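Local coordinates for protein histone-lysine N-methyltransferase, H3 lysine-9 specific SUVH6 (Arabidopsis thaliana, PDB 6A5K) that transfers methyl groups from S-adenosylmethionine to histone H3 and probably recognises methylated DNA through its SRA domain, at residues C515-A519 and A520-R524; F358-K361 and S362-W365; A258-E261 and I262-E265. The protein carries 1 engineered substitution. All coordinates share one frame; numbering follows the deposited sequence.

Interaction 1. Residues C515-A519 and A520-R524. With ZN (zinc ion), chain E; SAM (S-adenosylmethionine), chain F.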
loop_
_atom_site.group_PDB
_atom_site.type_symbol
_atom_site.label_atom_id
_atom_site.label_comp_id
_atom_site.label_asym_id
_atom_site.label_seq_id
_atom_site.Cartn_x
_atom_site.Cartn_y
_atom_site.Cartn_z
ATOM N N CYS A 515 15.668 16.606 6.121
ATOM C CA CYS A 515 14.924 15.447 5.645
ATOM C C CYS A 515 15.388 15.082 4.239
ATOM O O CYS A 515 15.434 15.936 3.353
ATOM C CB CYS A 515 13.413 15.714 5.648
ATOM S SG CYS A 515 12.440 14.280 5.121
ATOM N N PHE A 516 15.725 13.811 4.046
ATOM C CA PHE A 516 16.180 13.308 2.751
ATOM C C PHE A 516 15.159 12.363 2.115
ATOM O O PHE A 516 15.532 11.476 1.343
ATOM C CB PHE A 516 17.521 12.586 2.906
ATOM C CG PHE A 516 18.677 13.502 3.212
ATOM C CD1 PHE A 516 18.614 14.850 2.907
ATOM C CD2 PHE A 516 19.834 13.003 3.791
ATOM C CE1 PHE A 516 19.684 15.692 3.177
ATOM C CE2 PHE A 516 20.909 13.837 4.068
ATOM C CZ PHE A 516 20.831 15.186 3.761
ATOM N N CYS A 517 13.876 12.539 2.434
ATOM C CA CYS A 517 12.857 11.609 1.942
ATOM C C CYS A 517 12.691 11.706 0.423
ATOM O O CYS A 517 12.285 10.737 -0.220
ATOM C CB CYS A 517 11.505 11.841 2.639
ATOM S SG CYS A 517 10.498 13.252 2.041
ATOM N N GLY A 518 12.997 12.873 -0.140
ATOM C CA GLY A 518 12.971 13.064 -1.586
ATOM C C GLY A 518 11.606 13.348 -2.203
ATOM O O GLY A 518 11.473 13.446 -3.429
ATOM N N ALA A 519 10.585 13.479 -1.362
ATOM C CA ALA A 519 9.249 13.808 -1.847
ATOM C C ALA A 519 9.202 15.238 -2.383
ATOM O O ALA A 519 9.942 16.109 -1.942
ATOM C CB ALA A 519 8.219 13.624 -0.741
ATOM N N ALA A 520 8.314 15.494 -3.330
ATOM C CA ALA A 520 8.224 16.840 -3.877
ATOM C C ALA A 520 7.604 17.822 -2.881
ATOM O O ALA A 520 7.842 19.023 -2.958
ATOM C CB ALA A 520 7.454 16.824 -5.144
ATOM N N VAL A 521 6.836 17.307 -1.926
ATOM C CA VAL A 521 6.223 18.151 -0.901
ATOM C C VAL A 521 6.980 18.072 0.437
ATOM O O VAL A 521 6.424 18.346 1.501
ATOM C CB VAL A 521 4.756 17.766 -0.669
ATOM C CG1 VAL A 521 3.996 17.814 -1.979
ATOM C CG2 VAL A 521 4.665 16.365 -0.044
ATOM N N CYS A 522 8.256 17.716 0.370
ATOM C CA CYS A 522 9.085 17.561 1.566
ATOM C C CYS A 522 9.091 18.810 2.458
ATOM O O CYS A 522 9.194 19.938 1.976
ATOM C CB CYS A 522 10.516 17.209 1.158
ATOM S SG CYS A 522 11.649 16.910 2.526
ATOM N N ARG A 523 8.984 18.597 3.766
ATOM C CA ARG A 523 8.986 19.693 4.725
ATOM C C ARG A 523 10.418 20.050 5.151
ATOM O O ARG A 523 10.631 20.879 6.042
ATOM C CB ARG A 523 8.095 19.322 5.910
ATOM C CG ARG A 523 6.691 18.925 5.418
ATOM C CD ARG A 523 5.636 18.803 6.513
ATOM N NE ARG A 523 5.718 17.533 7.226
ATOM C CZ ARG A 523 5.248 16.375 6.767
ATOM N NH1 ARG A 523 4.667 16.302 5.575
ATOM N NH2 ARG A 523 5.373 15.282 7.502
ATOM N N ARG A 524 11.380 19.401 4.495
ATOM C CA ARG A 524 12.792 19.814 4.434
ATOM C C ARG A 524 13.620 19.503 5.684
ATOM O O ARG A 524 14.825 19.273 5.581
ATOM C CB ARG A 524 12.905 21.310 4.114
ATOM C CG ARG A 524 12.316 21.718 2.768
ATOM C CD ARG A 524 12.731 20.778 1.636
ATOM N NE ARG A 524 14.178 20.746 1.412
ATOM C CZ ARG A 524 14.854 21.683 0.755
ATOM N NH1 ARG A 524 14.224 22.740 0.260
ATOM N NH2 ARG A 524 16.165 21.569 0.596
HETATM ZN ZN ZN E . 10.825 15.032 3.569
HETATM N N SAM F . 17.903 4.619 8.774
HETATM C CA SAM F . 17.942 4.013 10.118
HETATM C C SAM F . 19.085 3.013 10.303
HETATM O O SAM F . 19.162 2.329 11.333
HETATM O OXT SAM F . 19.945 2.862 9.430
HETATM C CB SAM F . 16.609 3.339 10.441
HETATM C CG SAM F . 15.560 4.359 10.860
HETATM S SD SAM F . 16.061 5.054 12.453
HETATM C CE SAM F . 14.579 4.684 13.383
HETATM C "C5'" SAM F . 15.821 6.830 12.287
HETATM C "C4'" SAM F . 17.045 7.483 11.677
HETATM O "O4'" SAM F . 17.087 7.216 10.281
HETATM C "C3'" SAM F . 16.996 8.991 11.831
HETATM O "O3'" SAM F . 17.598 9.399 13.037
HETATM C "C2'" SAM F . 17.789 9.437 10.630
HETATM O "O2'" SAM F . 19.158 9.294 10.935
HETATM C "C1'" SAM F . 17.454 8.391 9.590
HETATM N N9 SAM F . 16.312 8.849 8.770
HETATM C C8 SAM F . 15.064 8.290 8.693
HETATM N N7 SAM F . 14.311 9.020 7.828
HETATM C C5 SAM F . 15.062 10.049 7.366
HETATM C C6 SAM F . 14.806 11.087 6.477
HETATM N N6 SAM F . 13.613 11.213 5.891
HETATM N N1 SAM F . 15.794 12.009 6.214
HETATM C C2 SAM F . 17.035 11.894 6.809
HETATM N N3 SAM F . 17.290 10.855 7.684
HETATM C C4 SAM F . 16.324 9.946 7.952
HETATM O O HOH W 1 15.701 18.885 3.039
#
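Between Cys-515 and Arg-524 the chain curls back on itself: N of Cys-515 donates a nearly straight bond of 2.8 Å to O of Arg-524, and a type I beta turn from Ala-519 to Cys-522 closes the far end. A zinc ion sits inside this loop, and three cysteines turn inward to meet it. SG of Cys-515 and SG of Cys-517 each lie 2.4 Å from the zinc, and SG of Cys-522 lies 2.3 Å from it. Cys-515 and Cys-522 both carry the sulfur opposite the backbone N (chi1 -178° and -177°), whereas Cys-517 tucks SG between its N and carbonyl carbon (chi1 79°); the fold of the loop brings all three to the metal, SG of Cys-517 standing 3.9 Å from SG of Cys-522. Backbone amides in turn support the thiolates. N of Cys-517 donates to SG of Cys-515, N of Ala-519 to SG of Cys-517 at 3.4 Å, and N of Arg-524 more weakly to SG of Cys-522, which would tend to draw negative charge off the sulfurs. A water ties the loop ends, donating to the carbonyl oxygens of Cys-515 and Arg-524 and accepting from NE of Arg-524. On the side of the cofactor, N of Phe-516 bonds to N1 of S-adenosylmethionine at 2.8 Å, and N6 makes a weak bond to SG of Cys-515, so N1 and N6 of the adenine are both met next to the metal site. Cys-457 supplies the fourth sulfur. The CXCX4C spacing, completed by a cysteine from the SET domain, is that of a post-SET zinc site, which here helps wall the cofactor pocket.

Interaction 2. Residues F358-K361 and S362-W365. With SAM (S-adenosylmethionine), chain F.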
loop_
_atom_site.group_PDB
_atom_site.type_symbol
_atom_site.label_atom_id
_atom_site.label_comp_id
_atom_site.label_asym_id
_atom_site.label_seq_id
_atom_site.Cartn_x
_atom_site.Cartn_y
_atom_site.Cartn_z
ATOM N N PHE A 358 17.299 -2.906 3.842
ATOM C CA PHE A 358 18.211 -2.643 2.745
ATOM C C PHE A 358 18.897 -1.299 2.926
ATOM O O PHE A 358 18.392 -0.425 3.628
ATOM C CB PHE A 358 17.467 -2.680 1.403
ATOM C CG PHE A 358 16.567 -1.496 1.176
ATOM C CD1 PHE A 358 15.324 -1.421 1.791
ATOM C CD2 PHE A 358 16.967 -0.455 0.348
ATOM C CE1 PHE A 358 14.494 -0.322 1.583
ATOM C CE2 PHE A 358 16.148 0.638 0.138
ATOM C CZ PHE A 358 14.909 0.707 0.764
ATOM N N LYS A 359 20.043 -1.131 2.281
ATOM C CA LYS A 359 20.777 0.119 2.412
ATOM C C LYS A 359 20.344 1.164 1.383
ATOM O O LYS A 359 20.292 0.892 0.178
ATOM C CB LYS A 359 22.282 -0.130 2.290
ATOM C CG LYS A 359 23.134 1.035 2.765
ATOM C CD LYS A 359 22.893 1.322 4.233
ATOM C CE LYS A 359 24.167 1.772 4.935
ATOM N NZ LYS A 359 24.860 2.886 4.228
ATOM N N THR A 360 20.032 2.358 1.871
ATOM C CA THR A 360 19.706 3.489 1.011
ATOM C C THR A 360 20.963 4.319 0.831
ATOM O O THR A 360 21.949 4.100 1.532
ATOM C CB THR A 360 18.600 4.381 1.604
ATOM O OG1 THR A 360 19.118 5.067 2.750
ATOM C CG2 THR A 360 17.385 3.561 2.000
ATOM N N LYS A 361 20.930 5.283 -0.084
ATOM C CA LYS A 361 22.097 6.133 -0.292
ATOM C C LYS A 361 22.244 7.234 0.766
ATOM O O LYS A 361 23.363 7.589 1.137
ATOM C CB LYS A 361 22.054 6.766 -1.687
ATOM C CG LYS A 361 22.008 5.760 -2.828
ATOM C CD LYS A 361 22.150 6.456 -4.168
ATOM C CE LYS A 361 21.161 5.916 -5.177
ATOM N NZ LYS A 361 19.776 5.904 -4.627
ATOM N N SER A 362 21.132 7.778 1.255
ATOM C CA SER A 362 21.232 8.937 2.139
ATOM C C SER A 362 20.541 8.796 3.501
ATOM O O SER A 362 20.667 9.682 4.345
ATOM C CB SER A 362 20.695 10.183 1.421
ATOM O OG SER A 362 19.299 10.119 1.209
ATOM N N ARG A 363 19.836 7.692 3.732
ATOM C CA ARG A 363 19.078 7.537 4.974
ATOM C C ARG A 363 19.401 6.243 5.714
ATOM O O ARG A 363 18.573 5.737 6.468
ATOM C CB ARG A 363 17.570 7.612 4.686
ATOM C CG ARG A 363 17.106 8.985 4.236
ATOM C CD ARG A 363 15.641 8.988 3.756
ATOM N NE ARG A 363 15.363 7.866 2.857
ATOM C CZ ARG A 363 15.826 7.758 1.617
ATOM N NH1 ARG A 363 16.587 8.711 1.106
ATOM N NH2 ARG A 363 15.533 6.686 0.891
ATOM N N GLY A 364 20.611 5.726 5.511
ATOM C CA GLY A 364 21.025 4.486 6.145
ATOM C C GLY A 364 20.183 3.293 5.726
ATOM O O GLY A 364 19.839 3.137 4.555
ATOM N N TRP A 365 19.854 2.440 6.688
ATOM C CA TRP A 365 19.038 1.266 6.412
ATOM C C TRP A 365 17.552 1.614 6.446
ATOM O O TRP A 365 17.118 2.430 7.260
ATOM C CB TRP A 365 19.347 0.152 7.416
ATOM C CG TRP A 365 20.757 -0.354 7.310
ATOM C CD1 TRP A 365 21.863 0.166 7.912
ATOM C CD2 TRP A 365 21.207 -1.473 6.535
ATOM N NE1 TRP A 365 22.979 -0.566 7.564
ATOM C CE2 TRP A 365 22.601 -1.575 6.722
ATOM C CE3 TRP A 365 20.565 -2.394 5.703
ATOM C CZ2 TRP A 365 23.363 -2.569 6.108
ATOM C CZ3 TRP A 365 21.326 -3.382 5.095
ATOM C CH2 TRP A 365 22.710 -3.460 5.301
HETATM N N SAM F . 17.903 4.619 8.774
HETATM C CA SAM F . 17.942 4.013 10.118
HETATM C C SAM F . 19.085 3.013 10.303
HETATM O O SAM F . 19.162 2.329 11.333
HETATM O OXT SAM F . 19.945 2.862 9.430
HETATM C CB SAM F . 16.609 3.339 10.441
HETATM C CG SAM F . 15.560 4.359 10.860
HETATM S SD SAM F . 16.061 5.054 12.453
HETATM C CE SAM F . 14.579 4.684 13.383
HETATM C "C5'" SAM F . 15.821 6.830 12.287
HETATM C "C4'" SAM F . 17.045 7.483 11.677
HETATM O "O4'" SAM F . 17.087 7.216 10.281
HETATM C "C3'" SAM F . 16.996 8.991 11.831
HETATM O "O3'" SAM F . 17.598 9.399 13.037
HETATM C "C2'" SAM F . 17.789 9.437 10.630
HETATM O "O2'" SAM F . 19.158 9.294 10.935
HETATM C "C1'" SAM F . 17.454 8.391 9.590
HETATM N N9 SAM F . 16.312 8.849 8.770
HETATM C C8 SAM F . 15.064 8.290 8.693
HETATM N N7 SAM F . 14.311 9.020 7.828
HETATM C C5 SAM F . 15.062 10.049 7.366
HETATM C C6 SAM F . 14.806 11.087 6.477
HETATM N N6 SAM F . 13.613 11.213 5.891
HETATM N N1 SAM F . 15.794 12.009 6.214
HETATM C C2 SAM F . 17.035 11.894 6.809
HETATM N N3 SAM F . 17.290 10.855 7.684
HETATM C C4 SAM F . 16.324 9.946 7.952
HETATM O O HOH W 2 22.808 6.369 3.946
#
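Lys-359 and Trp-365 face each other as an antiparallel non-hydrogen-bonded pair, and the lysine chain lies across the indole at about a right angle. Its CB packs on the side chain of Asn-260. CG is anti to the backbone N (chi1 -165°), and the bend at chi2 (61°) lays CD over the five-membered ring, 3.8 Å from the centroid of that Trp-365 ring, a CH-pi contact; CD also touches O of Gly-364. CE continues across the face to NE1 of Trp-365 at 3.7 Å; this indole nitrogen is buried without a polar partner. The bent chain then carries NZ off the ring, at most weakly attracted to it, to salt bridges with Asp-263 and Glu-265.

Beside this CH-pi contact, O of Gly-364 is gripped twice from opposite faces of its plane, by N of Thr-360 at 2.8 Å and by OG1 of Thr-360 at 2.7 Å. The same hydroxyl accepts from N of Arg-363, helping to fix the turn. N of Trp-365 donates to OXT of S-adenosylmethionine at 2.8 Å, and O of Trp-365 accepts from the amino N of the cofactor. With an alanine in place of Trp-365, the methylenes of Lys-359 would probably lose the flat surface they lie on, leaving the chain freer to shift.

The turn joins strand 355-359 to strand 365-369; strand 257-259 flanks the first, and strand 491-494 flanks the second, supplying Glu-491 to Arg-363.

Interaction 3. Residues A258-E261 and I262-E265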
loop_
_atom_site.group_PDB
_atom_site.type_symbol
_atom_site.label_atom_id
_atom_site.label_comp_id
_atom_site.label_asym_id
_atom_site.label_seq_id
_atom_site.Cartn_x
_atom_site.Cartn_y
_atom_site.Cartn_z
ATOM N N ALA A 258 18.845 -8.949 4.821
ATOM C CA ALA A 258 19.433 -7.627 4.656
ATOM C C ALA A 258 20.206 -7.551 3.341
ATOM O O ALA A 258 21.044 -8.411 3.038
ATOM C CB ALA A 258 20.339 -7.299 5.820
ATOM N N VAL A 259 19.920 -6.510 2.570
ATOM C CA VAL A 259 20.547 -6.317 1.270
ATOM C C VAL A 259 21.255 -4.965 1.220
ATOM O O VAL A 259 20.697 -3.941 1.612
ATOM C CB VAL A 259 19.506 -6.408 0.128
ATOM C CG1 VAL A 259 20.137 -6.063 -1.218
ATOM C CG2 VAL A 259 18.876 -7.793 0.092
ATOM N N ASN A 260 22.496 -4.963 0.755
ATOM C CA ASN A 260 23.236 -3.717 0.597
ATOM C C ASN A 260 23.943 -3.702 -0.754
ATOM O O ASN A 260 24.907 -4.430 -0.968
ATOM C CB ASN A 260 24.244 -3.536 1.737
ATOM C CG ASN A 260 24.922 -2.173 1.722
ATOM O OD1 ASN A 260 24.888 -1.453 0.722
ATOM N ND2 ASN A 260 25.547 -1.816 2.839
ATOM N N GLU A 261 23.449 -2.877 -1.664
ATOM C CA GLU A 261 24.053 -2.754 -2.984
ATOM C C GLU A 261 24.703 -1.387 -3.136
ATOM O O GLU A 261 25.070 -0.979 -4.237
ATOM C CB GLU A 261 23.004 -2.979 -4.073
ATOM C CG GLU A 261 22.170 -4.232 -3.862
ATOM C CD GLU A 261 21.143 -4.443 -4.955
ATOM O OE1 GLU A 261 19.932 -4.435 -4.645
ATOM O OE2 GLU A 261 21.548 -4.620 -6.124
ATOM N N ILE A 262 24.849 -0.689 -2.017
ATOM C CA ILE A 262 25.359 0.677 -2.011
ATOM C C ILE A 262 26.811 0.734 -1.548
ATOM O O ILE A 262 27.653 1.370 -2.181
ATOM C CB ILE A 262 24.513 1.586 -1.099
ATOM C CG1 ILE A 262 23.042 1.578 -1.539
ATOM C CG2 ILE A 262 25.074 3.000 -1.086
ATOM C CD1 ILE A 262 22.843 1.903 -3.008
ATOM N N ASP A 263 27.094 0.071 -0.433
ATOM C CA ASP A 263 28.433 0.070 0.150
ATOM C C ASP A 263 28.754 -1.286 0.784
ATOM O O ASP A 263 28.122 -2.293 0.458
ATOM C CB ASP A 263 28.561 1.201 1.177
ATOM C CG ASP A 263 27.411 1.224 2.171
ATOM O OD1 ASP A 263 27.086 0.159 2.735
ATOM O OD2 ASP A 263 26.813 2.305 2.368
ATOM N N ASP A 264 29.729 -1.308 1.685
ATOM C CA ASP A 264 30.185 -2.563 2.279
ATOM C C ASP A 264 29.658 -2.756 3.701
ATOM O O ASP A 264 29.964 -3.753 4.355
ATOM C CB ASP A 264 31.713 -2.625 2.270
ATOM C CG ASP A 264 32.292 -2.526 0.872
ATOM O OD1 ASP A 264 31.740 -3.169 -0.048
ATOM O OD2 ASP A 264 33.297 -1.804 0.690
ATOM N N GLU A 265 28.857 -1.800 4.162
ATOM C CA GLU A 265 28.270 -1.831 5.500
ATOM C C GLU A 265 27.401 -3.066 5.748
ATOM O O GLU A 265 26.662 -3.504 4.872
ATOM C CB GLU A 265 27.431 -0.574 5.725
ATOM C CG GLU A 265 27.901 0.343 6.831
ATOM C CD GLU A 265 27.085 1.623 6.881
ATOM O OE1 GLU A 265 27.315 2.501 6.020
ATOM O OE2 GLU A 265 26.205 1.742 7.763
#
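Asn-260 meets Ile-262, Asp-263 and Glu-265 through its side-chain amide, and the hydrogen bonds fall into two sets. In the first, OD1 is the acceptor. N of Ile-262 reaches OD1 of Asn-260 at 2.8 Å within the plane of the carbonyl, and N of Asp-263 reaches it at 2.9 Å, almost straight but tilted 33° from that plane. Two backbone amides thus grip one oxygen, and the loop that follows is wrapped around it. In the second set ND2 is the donor. One bond goes to OD1 of Asp-263, meeting that oxygen on its syn side but tilted out of the carboxylate plane; at 2.5 Å it is unusually short, and its exact length is best treated with caution. The other goes from ND2 of Asn-260 to O of Glu-265 at 2.9 Å, tilted from the amide plane. With CG opposite the backbone N (chi1 -173°), the amide extends into the bend, and its four bonds would probably hold it against flipping.

The aspartate adds a bond of its own: N of Glu-265 donates to OD1 of Asp-263 at 3.0 Å, which makes an Asx turn in the loop leaving strand 257-259, within the Pre-SET region. ND2 of Asn-260 and N of Glu-265 approach this OD1 from opposite faces of the carboxylate, whose plane stands 78° from that of the amide.

As for charge, the ammonium of Lys-359 probably offsets the negative charges that Asp-263 and Glu-265 bring close together.

Van der Waals contacts are slighter. CD1 of Ile-262 folds back against the backbone of Glu-261, and the isoleucine side chain touches Lys-359 and Lys-361 beyond the loop.

Interactions 2 and 3 are close neighbours, their centres about 8 Å apart, on adjoining strands 355-359 and 257-259 of one sheet. Lys-359 is shared by both: its NZ lies 2.8 Å from OD2 of Asp-263, and its N probably bonds to O of Val-259 at 3.0 Å. Interactions 1 and 2 also touch, where NH1 of Arg-363 comes within 3.0 Å of O of Phe-516. Both meet S-adenosylmethionine, interaction 1 at the adenine and interaction 2 at the methionine end and, through Arg-363, against the adenine. Interaction 3 stays about 12 Å, nearest atoms, from interaction 1; its Asn-260 and Glu-265 side chains touch Trp-365, and the Glu-265 side chain is about 7 Å from the cofactor.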